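Local coordinates for chemotaxis operon protein (CheX) (Borrelia burgdorferi, PDB 3HZH), which probably acts as a chemotaxis phosphatase of the CheX family, removing the phosphoryl group from the response regulator CheY, at residues Met72-Asn85 and Asp91-Leu105. Numbering follows the deposited sequence.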
HETATM    1  N   MSE B  72      -4.082 -14.510  10.259  1.00 30.74           N
HETATM    2  CA  MSE B  72      -2.932 -15.306  10.647  1.00 29.15           C
HETATM    3  C   MSE B  72      -2.800 -15.201  12.164  1.00 28.72           C
HETATM    4  O   MSE B  72      -3.396 -14.309  12.783  1.00 25.20           O
HETATM    5  CB  MSE B  72      -1.675 -14.786   9.927  1.00 28.71           C
HETATM    6  CG  MSE B  72      -1.261 -13.354  10.262  1.00 27.41           C
HETATM    7 SE   MSE B  72      -0.010 -12.653   9.117  1.00 31.15          SE
HETATM    8  CE  MSE B  72      -1.024 -12.181   7.751  1.00 28.05           C
ATOM      9  N   ASP B  73      -2.051 -16.114  12.779  1.00 29.23           N
ATOM     10  CA  ASP B  73      -1.897 -16.041  14.223  1.00 29.60           C
ATOM     11  C   ASP B  73      -0.821 -15.027  14.574  1.00 29.41           C
ATOM     12  O   ASP B  73      -0.105 -14.541  13.696  1.00 27.73           O
ATOM     13  CB  ASP B  73      -1.600 -17.431  14.819  1.00 31.47           C
ATOM     14  CG  ASP B  73      -0.311 -18.052  14.302  1.00 33.95           C
ATOM     15  OD1 ASP B  73      -0.144 -19.274  14.495  1.00 36.67           O
ATOM     16  OD2 ASP B  73       0.536 -17.345  13.728  1.00 33.24           O
ATOM     17  N   ILE B  74      -0.723 -14.687  15.853  1.00 28.81           N
ATOM     18  CA  ILE B  74       0.247 -13.700  16.302  1.00 28.33           C
ATOM     19  C   ILE B  74       1.682 -14.030  15.891  1.00 28.91           C
ATOM     20  O   ILE B  74       2.433 -13.151  15.456  1.00 25.23           O
ATOM     21  CB  ILE B  74       0.184 -13.538  17.837  1.00 28.73           C
ATOM     22  CG1 ILE B  74      -1.211 -13.048  18.250  1.00 29.81           C
ATOM     23  CG2 ILE B  74       1.244 -12.557  18.303  1.00 29.39           C
ATOM     24  CD1 ILE B  74      -1.619 -11.723  17.637  1.00 29.77           C
ATOM     25  N   GLU B  75       2.063 -15.294  16.028  1.00 29.81           N
ATOM     26  CA  GLU B  75       3.410 -15.716  15.673  1.00 32.73           C
ATOM     27  C   GLU B  75       3.691 -15.418  14.198  1.00 30.52           C
ATOM     28  O   GLU B  75       4.754 -14.911  13.844  1.00 28.30           O
ATOM     29  CB  GLU B  75       3.568 -17.215  15.942  1.00 40.41           C
ATOM     30  CG  GLU B  75       4.965 -17.743  15.695  1.00 51.14           C
ATOM     31  CD  GLU B  75       5.057 -19.248  15.876  1.00 56.41           C
ATOM     32  OE1 GLU B  75       4.392 -19.978  15.112  1.00 58.49           O
ATOM     33  OE2 GLU B  75       5.792 -19.698  16.783  1.00 58.48           O
ATOM     34  N   THR B  76       2.727 -15.738  13.340  1.00 26.90           N
ATOM     35  CA  THR B  76       2.869 -15.508  11.908  1.00 26.70           C
ATOM     36  C   THR B  76       2.885 -14.014  11.598  1.00 24.25           C
ATOM     37  O   THR B  76       3.619 -13.559  10.725  1.00 23.44           O
ATOM     38  CB  THR B  76       1.722 -16.177  11.135  1.00 27.05           C
ATOM     39  OG1 THR B  76       1.702 -17.572  11.446  1.00 26.31           O
ATOM     40  CG2 THR B  76       1.907 -16.004   9.624  1.00 25.20           C
ATOM     41  N   ALA B  77       2.075 -13.251  12.322  1.00 24.29           N
ATOM     42  CA  ALA B  77       2.021 -11.807  12.118  1.00 24.83           C
ATOM     43  C   ALA B  77       3.401 -11.190  12.386  1.00 24.65           C
ATOM     44  O   ALA B  77       3.881 -10.357  11.616  1.00 23.53           O
ATOM     45  CB  ALA B  77       0.975 -11.185  13.038  1.00 23.57           C
ATOM     46  N   LEU B  78       4.040 -11.612  13.472  1.00 25.29           N
ATOM     47  CA  LEU B  78       5.360 -11.094  13.829  1.00 25.01           C
ATOM     48  C   LEU B  78       6.404 -11.531  12.811  1.00 24.81           C
ATOM     49  O   LEU B  78       7.267 -10.748  12.425  1.00 24.50           O
ATOM     50  CB  LEU B  78       5.767 -11.579  15.230  1.00 26.65           C
ATOM     51  CG  LEU B  78       4.980 -11.032  16.425  1.00 28.39           C
ATOM     52  CD1 LEU B  78       5.359 -11.790  17.690  1.00 29.43           C
ATOM     53  CD2 LEU B  78       5.264  -9.543  16.584  1.00 29.07           C
ATOM     54  N   PHE B  79       6.322 -12.791  12.391  1.00 24.83           N
ATOM     55  CA  PHE B  79       7.252 -13.339  11.405  1.00 25.38           C
ATOM     56  C   PHE B  79       7.181 -12.500  10.130  1.00 24.68           C
ATOM     57  O   PHE B  79       8.202 -12.037   9.628  1.00 20.99           O
ATOM     58  CB  PHE B  79       6.876 -14.785  11.071  1.00 28.79           C
ATOM     59  CG  PHE B  79       7.776 -15.436  10.060  1.00 32.37           C
ATOM     60  CD1 PHE B  79       8.972 -16.025  10.448  1.00 34.62           C
ATOM     61  CD2 PHE B  79       7.422 -15.465   8.715  1.00 35.13           C
ATOM     62  CE1 PHE B  79       9.802 -16.640   9.515  1.00 35.23           C
ATOM     63  CE2 PHE B  79       8.250 -16.077   7.769  1.00 37.91           C
ATOM     64  CZ  PHE B  79       9.440 -16.666   8.172  1.00 37.28           C
ATOM     65  N   VAL B  80       5.968 -12.323   9.604  1.00 25.68           N
ATOM     66  CA  VAL B  80       5.760 -11.530   8.387  1.00 26.88           C
ATOM     67  C   VAL B  80       6.229 -10.083   8.547  1.00 26.19           C
ATOM     68  O   VAL B  80       6.934  -9.559   7.683  1.00 27.22           O
ATOM     69  CB  VAL B  80       4.270 -11.508   7.967  1.00 27.50           C
ATOM     70  CG1 VAL B  80       4.087 -10.606   6.748  1.00 25.22           C
ATOM     71  CG2 VAL B  80       3.792 -12.929   7.659  1.00 26.76           C
ATOM     72  N   ALA B  81       5.831  -9.431   9.634  1.00 25.64           N
ATOM     73  CA  ALA B  81       6.259  -8.050   9.849  1.00 26.56           C
ATOM     74  C   ALA B  81       7.791  -7.989   9.932  1.00 26.27           C
ATOM     75  O   ALA B  81       8.405  -7.060   9.403  1.00 25.41           O
ATOM     76  CB  ALA B  81       5.635  -7.494  11.123  1.00 25.24           C
ATOM     77  N   SER B  82       8.396  -8.987  10.579  1.00 24.79           N
ATOM     78  CA  SER B  82       9.849  -9.052  10.720  1.00 26.12           C
ATOM     79  C   SER B  82      10.550  -9.148   9.369  1.00 27.54           C
ATOM     80  O   SER B  82      11.514  -8.436   9.107  1.00 27.66           O
ATOM     81  CB  SER B  82      10.258 -10.249  11.590  1.00 26.45           C
ATOM     82  OG  SER B  82       9.870 -10.063  12.942  1.00 25.64           O
ATOM     83  N   LYS B  83      10.065 -10.034   8.514  1.00 29.34           N
ATOM     84  CA  LYS B  83      10.652 -10.205   7.194  1.00 30.83           C
ATOM     85  C   LYS B  83      10.516  -8.951   6.326  1.00 29.42           C
ATOM     86  O   LYS B  83      11.459  -8.580   5.630  1.00 29.21           O
ATOM     87  CB  LYS B  83       9.998 -11.395   6.476  1.00 34.21           C
ATOM     88  CG  LYS B  83      10.247 -12.743   7.134  1.00 40.54           C
ATOM     89  CD  LYS B  83      11.715 -13.130   7.041  1.00 46.04           C
ATOM     90  CE  LYS B  83      11.969 -14.507   7.635  1.00 48.25           C
ATOM     91  NZ  LYS B  83      13.373 -14.962   7.398  1.00 50.88           N
ATOM     92  N   LEU B  84       9.352  -8.302   6.378  1.00 26.66           N
ATOM     93  CA  LEU B  84       9.103  -7.114   5.566  1.00 26.03           C
ATOM     94  C   LEU B  84       9.830  -5.835   5.997  1.00 26.41           C
ATOM     95  O   LEU B  84      10.086  -4.940   5.183  1.00 26.43           O
ATOM     96  CB  LEU B  84       7.607  -6.838   5.434  1.00 26.85           C
ATOM     97  CG  LEU B  84       6.809  -7.992   4.819  1.00 28.94           C
ATOM     98  CD1 LEU B  84       5.412  -7.516   4.458  1.00 29.24           C
ATOM     99  CD2 LEU B  84       7.512  -8.501   3.579  1.00 30.11           C
ATOM    100  N   ASN B  85      10.173  -5.753   7.268  1.00 24.05           N
ATOM    101  CA  ASN B  85      10.871  -4.595   7.788  1.00 25.36           C
ATOM    102  C   ASN B  85      12.357  -4.896   7.968  1.00 26.35           C
ATOM    103  O   ASN B  85      13.133  -4.033   8.406  1.00 24.58           O
ATOM    104  CB  ASN B  85      10.241  -4.202   9.121  1.00 21.08           C
ATOM    105  CG  ASN B  85       8.938  -3.481   8.952  1.00 26.96           C
ATOM    106  OD1 ASN B  85       8.918  -2.270   8.706  1.00 21.80           O
ATOM    107  ND2 ASN B  85       7.834  -4.215   9.057  1.00 21.17           N
ATOM    108  N   ASP B  91       7.750  -9.313  20.104  1.00 37.67           N
ATOM    109  CA  ASP B  91       6.862  -8.966  21.203  1.00 37.15           C
ATOM    110  C   ASP B  91       5.744  -8.089  20.656  1.00 36.09           C
ATOM    111  O   ASP B  91       5.843  -6.865  20.638  1.00 36.12           O
ATOM    112  CB  ASP B  91       7.653  -8.238  22.302  1.00 39.29           C
ATOM    113  CG  ASP B  91       6.871  -8.109  23.602  1.00 40.25           C
ATOM    114  OD1 ASP B  91       5.784  -8.717  23.713  1.00 39.20           O
ATOM    115  OD2 ASP B  91       7.357  -7.413  24.522  1.00 41.42           O
ATOM    116  N   PHE B  92       4.682  -8.749  20.203  1.00 36.62           N
ATOM    117  CA  PHE B  92       3.508  -8.108  19.616  1.00 39.15           C
ATOM    118  C   PHE B  92       2.800  -7.184  20.599  1.00 41.91           C
ATOM    119  O   PHE B  92       1.906  -6.419  20.227  1.00 41.19           O
ATOM    120  CB  PHE B  92       2.529  -9.192  19.151  1.00 36.66           C
ATOM    121  CG  PHE B  92       1.211  -8.657  18.656  1.00 34.66           C
ATOM    122  CD1 PHE B  92       1.093  -8.093  17.387  1.00 32.82           C
ATOM    123  CD2 PHE B  92       0.082  -8.724  19.466  1.00 33.70           C
ATOM    124  CE1 PHE B  92      -0.136  -7.607  16.930  1.00 32.19           C
ATOM    125  CE2 PHE B  92      -1.152  -8.239  19.022  1.00 33.47           C
ATOM    126  CZ  PHE B  92      -1.259  -7.682  17.749  1.00 32.56           C
ATOM    127  N   ASP B  93       3.198  -7.273  21.862  1.00 47.78           N
ATOM    128  CA  ASP B  93       2.597  -6.467  22.916  1.00 53.11           C
ATOM    129  C   ASP B  93       3.387  -5.230  23.288  1.00 52.93           C
ATOM    130  O   ASP B  93       3.038  -4.487  24.213  1.00 53.33           O
ATOM    131  CB  ASP B  93       2.327  -7.321  24.151  1.00 60.07           C
ATOM    132  CG  ASP B  93       1.009  -8.066  24.052  1.00 66.91           C
ATOM    133  OD1 ASP B  93       0.098  -7.552  23.367  1.00 70.66           O
ATOM    134  OD2 ASP B  93       0.864  -9.132  24.684  1.00 69.57           O
ATOM    135  N   ASP B  94       4.475  -5.045  22.557  1.00 52.72           N
ATOM    136  CA  ASP B  94       5.336  -3.891  22.676  1.00 53.60           C
ATOM    137  C   ASP B  94       4.505  -2.905  21.860  1.00 55.14           C
ATOM    138  O   ASP B  94       3.995  -3.229  20.785  1.00 52.62           O
ATOM    139  CB  ASP B  94       6.688  -4.232  22.040  1.00 54.82           C
ATOM    140  CG  ASP B  94       7.406  -3.028  21.459  1.00 56.61           C
ATOM    141  OD1 ASP B  94       6.853  -1.913  21.458  1.00 59.28           O
ATOM    142  OD2 ASP B  94       8.542  -3.217  20.973  1.00 58.00           O
ATOM    143  N   GLU B  95       4.352  -1.721  22.430  1.00 59.35           N
ATOM    144  CA  GLU B  95       3.567  -0.609  21.921  1.00 63.76           C
ATOM    145  C   GLU B  95       3.902   0.058  20.610  1.00 61.15           C
ATOM    146  O   GLU B  95       3.143   0.893  20.103  1.00 61.94           O
ATOM    147  CB  GLU B  95       3.545   0.442  22.999  1.00 74.03           C
ATOM    148  CG  GLU B  95       2.287   0.441  23.755  1.00 87.40           C
ATOM    149  CD  GLU B  95       1.637   1.774  23.624  1.00 94.22           C
ATOM    150  OE1 GLU B  95       2.020   2.507  22.685  1.00 97.35           O
ATOM    151  OE2 GLU B  95       0.748   2.089  24.434  1.00 97.25           O
ATOM    152  N   GLU B  96       5.055  -0.288  20.073  1.00 56.23           N
ATOM    153  CA  GLU B  96       5.480   0.302  18.842  1.00 51.96           C
ATOM    154  C   GLU B  96       5.774  -0.819  17.843  1.00 45.72           C
ATOM    155  O   GLU B  96       5.765  -0.602  16.634  1.00 41.29           O
ATOM    156  CB  GLU B  96       6.631   1.265  19.172  1.00 57.33           C
ATOM    157  CG  GLU B  96       8.003   1.051  18.623  1.00 65.33           C
ATOM    158  CD  GLU B  96       8.912   2.193  19.072  1.00 71.07           C
ATOM    159  OE1 GLU B  96       8.367   3.277  19.388  1.00 73.10           O
ATOM    160  OE2 GLU B  96      10.149   2.030  19.090  1.00 72.75           O
ATOM    161  N   THR B  97       5.978  -2.034  18.353  1.00 40.58           N
ATOM    162  CA  THR B  97       6.168  -3.189  17.470  1.00 37.47           C
ATOM    163  C   THR B  97       4.758  -3.491  16.964  1.00 36.51           C
ATOM    164  O   THR B  97       4.550  -3.815  15.796  1.00 34.93           O
ATOM    165  CB  THR B  97       6.669  -4.450  18.215  1.00 35.83           C
ATOM    166  OG1 THR B  97       8.032  -4.267  18.618  1.00 35.00           O
ATOM    167  CG2 THR B  97       6.564  -5.683  17.301  1.00 34.47           C
ATOM    168  N   LYS B  98       3.792  -3.365  17.869  1.00 36.20           N
ATOM    169  CA  LYS B  98       2.391  -3.601  17.554  1.00 37.94           C
ATOM    170  C   LYS B  98       1.943  -2.601  16.491  1.00 38.00           C
ATOM    171  O   LYS B  98       1.153  -2.933  15.607  1.00 38.32           O
ATOM    172  CB  LYS B  98       1.544  -3.400  18.803  1.00 39.49           C
ATOM    173  CG  LYS B  98       0.066  -3.636  18.606  1.00 43.58           C
ATOM    174  CD  LYS B  98      -0.721  -2.730  19.527  1.00 46.13           C
ATOM    175  CE  LYS B  98      -2.069  -3.311  19.847  1.00 46.62           C
ATOM    176  NZ  LYS B  98      -1.898  -4.557  20.652  1.00 47.43           N
ATOM    177  N   GLU B  99       2.456  -1.377  16.595  1.00 36.93           N
ATOM    178  CA  GLU B  99       2.127  -0.304  15.669  1.00 36.19           C
ATOM    179  C   GLU B  99       2.637  -0.664  14.277  1.00 33.80           C
ATOM    180  O   GLU B  99       1.895  -0.599  13.297  1.00 31.10           O
ATOM    181  CB  GLU B  99       2.787   0.998  16.130  1.00 44.70           C
ATOM    182  CG  GLU B  99       1.985   2.278  15.896  1.00 53.31           C
ATOM    183  CD  GLU B  99       2.702   3.291  15.012  1.00 58.88           C
ATOM    184  OE1 GLU B  99       3.950   3.354  15.051  1.00 61.32           O
ATOM    185  OE2 GLU B  99       2.011   4.053  14.298  1.00 60.39           O
HETATM  186  N   MSE B 100       3.904  -1.051  14.188  1.00 30.16           N
HETATM  187  CA  MSE B 100       4.469  -1.391  12.895  1.00 29.75           C
HETATM  188  C   MSE B 100       3.889  -2.697  12.360  1.00 28.18           C
HETATM  189  O   MSE B 100       3.711  -2.829  11.156  1.00 25.39           O
HETATM  190  CB  MSE B 100       5.999  -1.467  12.963  1.00 30.78           C
HETATM  191  CG  MSE B 100       6.675  -1.577  11.591  1.00 32.08           C
HETATM  192 SE   MSE B 100       6.348  -0.144  10.493  1.00 32.88          SE
HETATM  193  CE  MSE B 100       7.004   1.200  11.508  1.00 33.24           C
ATOM    194  N   VAL B 101       3.591  -3.652  13.244  1.00 27.29           N
ATOM    195  CA  VAL B 101       3.004  -4.927  12.811  1.00 27.48           C
ATOM    196  C   VAL B 101       1.685  -4.654  12.087  1.00 27.46           C
ATOM    197  O   VAL B 101       1.470  -5.118  10.962  1.00 25.52           O
ATOM    198  CB  VAL B 101       2.733  -5.881  14.009  1.00 27.17           C
ATOM    199  CG1 VAL B 101       1.829  -7.029  13.577  1.00 29.69           C
ATOM    200  CG2 VAL B 101       4.046  -6.457  14.520  1.00 28.87           C
ATOM    201  N   ALA B 102       0.813  -3.889  12.743  1.00 25.06           N
ATOM    202  CA  ALA B 102      -0.483  -3.530  12.181  1.00 24.23           C
ATOM    203  C   ALA B 102      -0.331  -2.804  10.849  1.00 23.92           C
ATOM    204  O   ALA B 102      -0.939  -3.186   9.850  1.00 25.23           O
ATOM    205  CB  ALA B 102      -1.256  -2.645  13.160  1.00 23.74           C
ATOM    206  N   ALA B 103       0.492  -1.761  10.840  1.00 21.81           N
ATOM    207  CA  ALA B 103       0.716  -0.959   9.634  1.00 22.88           C
ATOM    208  C   ALA B 103       1.290  -1.750   8.468  1.00 21.44           C
ATOM    209  O   ALA B 103       0.994  -1.458   7.305  1.00 20.24           O
ATOM    210  CB  ALA B 103       1.628   0.214   9.956  1.00 22.63           C
ATOM    211  N   THR B 104       2.125  -2.738   8.779  1.00 20.24           N
ATOM    212  CA  THR B 104       2.733  -3.561   7.748  1.00 19.89           C
ATOM    213  C   THR B 104       1.731  -4.547   7.159  1.00 20.58           C
ATOM    214  O   THR B 104       1.602  -4.656   5.943  1.00 21.22           O
ATOM    215  CB  THR B 104       3.950  -4.358   8.291  1.00 21.04           C
ATOM    216  OG1 THR B 104       4.918  -3.456   8.850  1.00 20.41           O
ATOM    217  CG2 THR B 104       4.611  -5.146   7.158  1.00 20.81           C
ATOM    218  N   LEU B 105       1.023  -5.278   8.012  1.00 22.22           N
ATOM    219  CA  LEU B 105       0.048  -6.248   7.515  1.00 23.05           C
ATOM    220  C   LEU B 105      -1.122  -5.595   6.774  1.00 24.82           C
ATOM    221  O   LEU B 105      -1.592  -6.131   5.760  1.00 23.39           O
ATOM    222  CB  LEU B 105      -0.474  -7.117   8.662  1.00 24.73           C
ATOM    223  CG  LEU B 105       0.597  -7.893   9.433  1.00 28.82           C
ATOM    224  CD1 LEU B 105      -0.075  -8.817  10.443  1.00 30.64           C
ATOM    225  CD2 LEU B 105       1.453  -8.690   8.463  1.00 28.61           C
TER
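F92 meets helix 74-85 at I74 and L78: I74 CD1 lies over one ring face, a CH-pi contact 3.9 Å from the centroid, while L78 CD2 comes to the ring edge and packs on F92 CB. K98 CG lies over the rim of the opposite face, and V101 CG1 abuts the ring edge in plane. T97 CG2 touches L78 CD2 more distantly. M100 CG, anti to the backbone N (chi1 -170°), lies 3.7 Å from N85 OD1. V101 CG2 sits 3.9 Å from both A81 CB and L78 CD2, where the backbones run closest, 5.4 Å between the CA atoms of A81 and V101. T104 uses both branches. Its OG1 accepts from N85 ND2 (3.0 Å, 163°), the oxygen lying in the amide plane, and donates to M100 O; ND2 also donates to A81 O, and N85 OD1 hydrogen-bonds a basic side chain of another protein's chain, so the amide's rotation is fixed. The T104 methyl, CG2, instead rests on L84 CD1. L105 forks, CD1 to A77 CB and CD2 to V80 CG1. Segments 74-85 and 97-105 cross at 82°, their axes 9.3 Å apart at closest approach; M72 and L105 extend the contact onto strand 54-62, V80 onto strand 161-168.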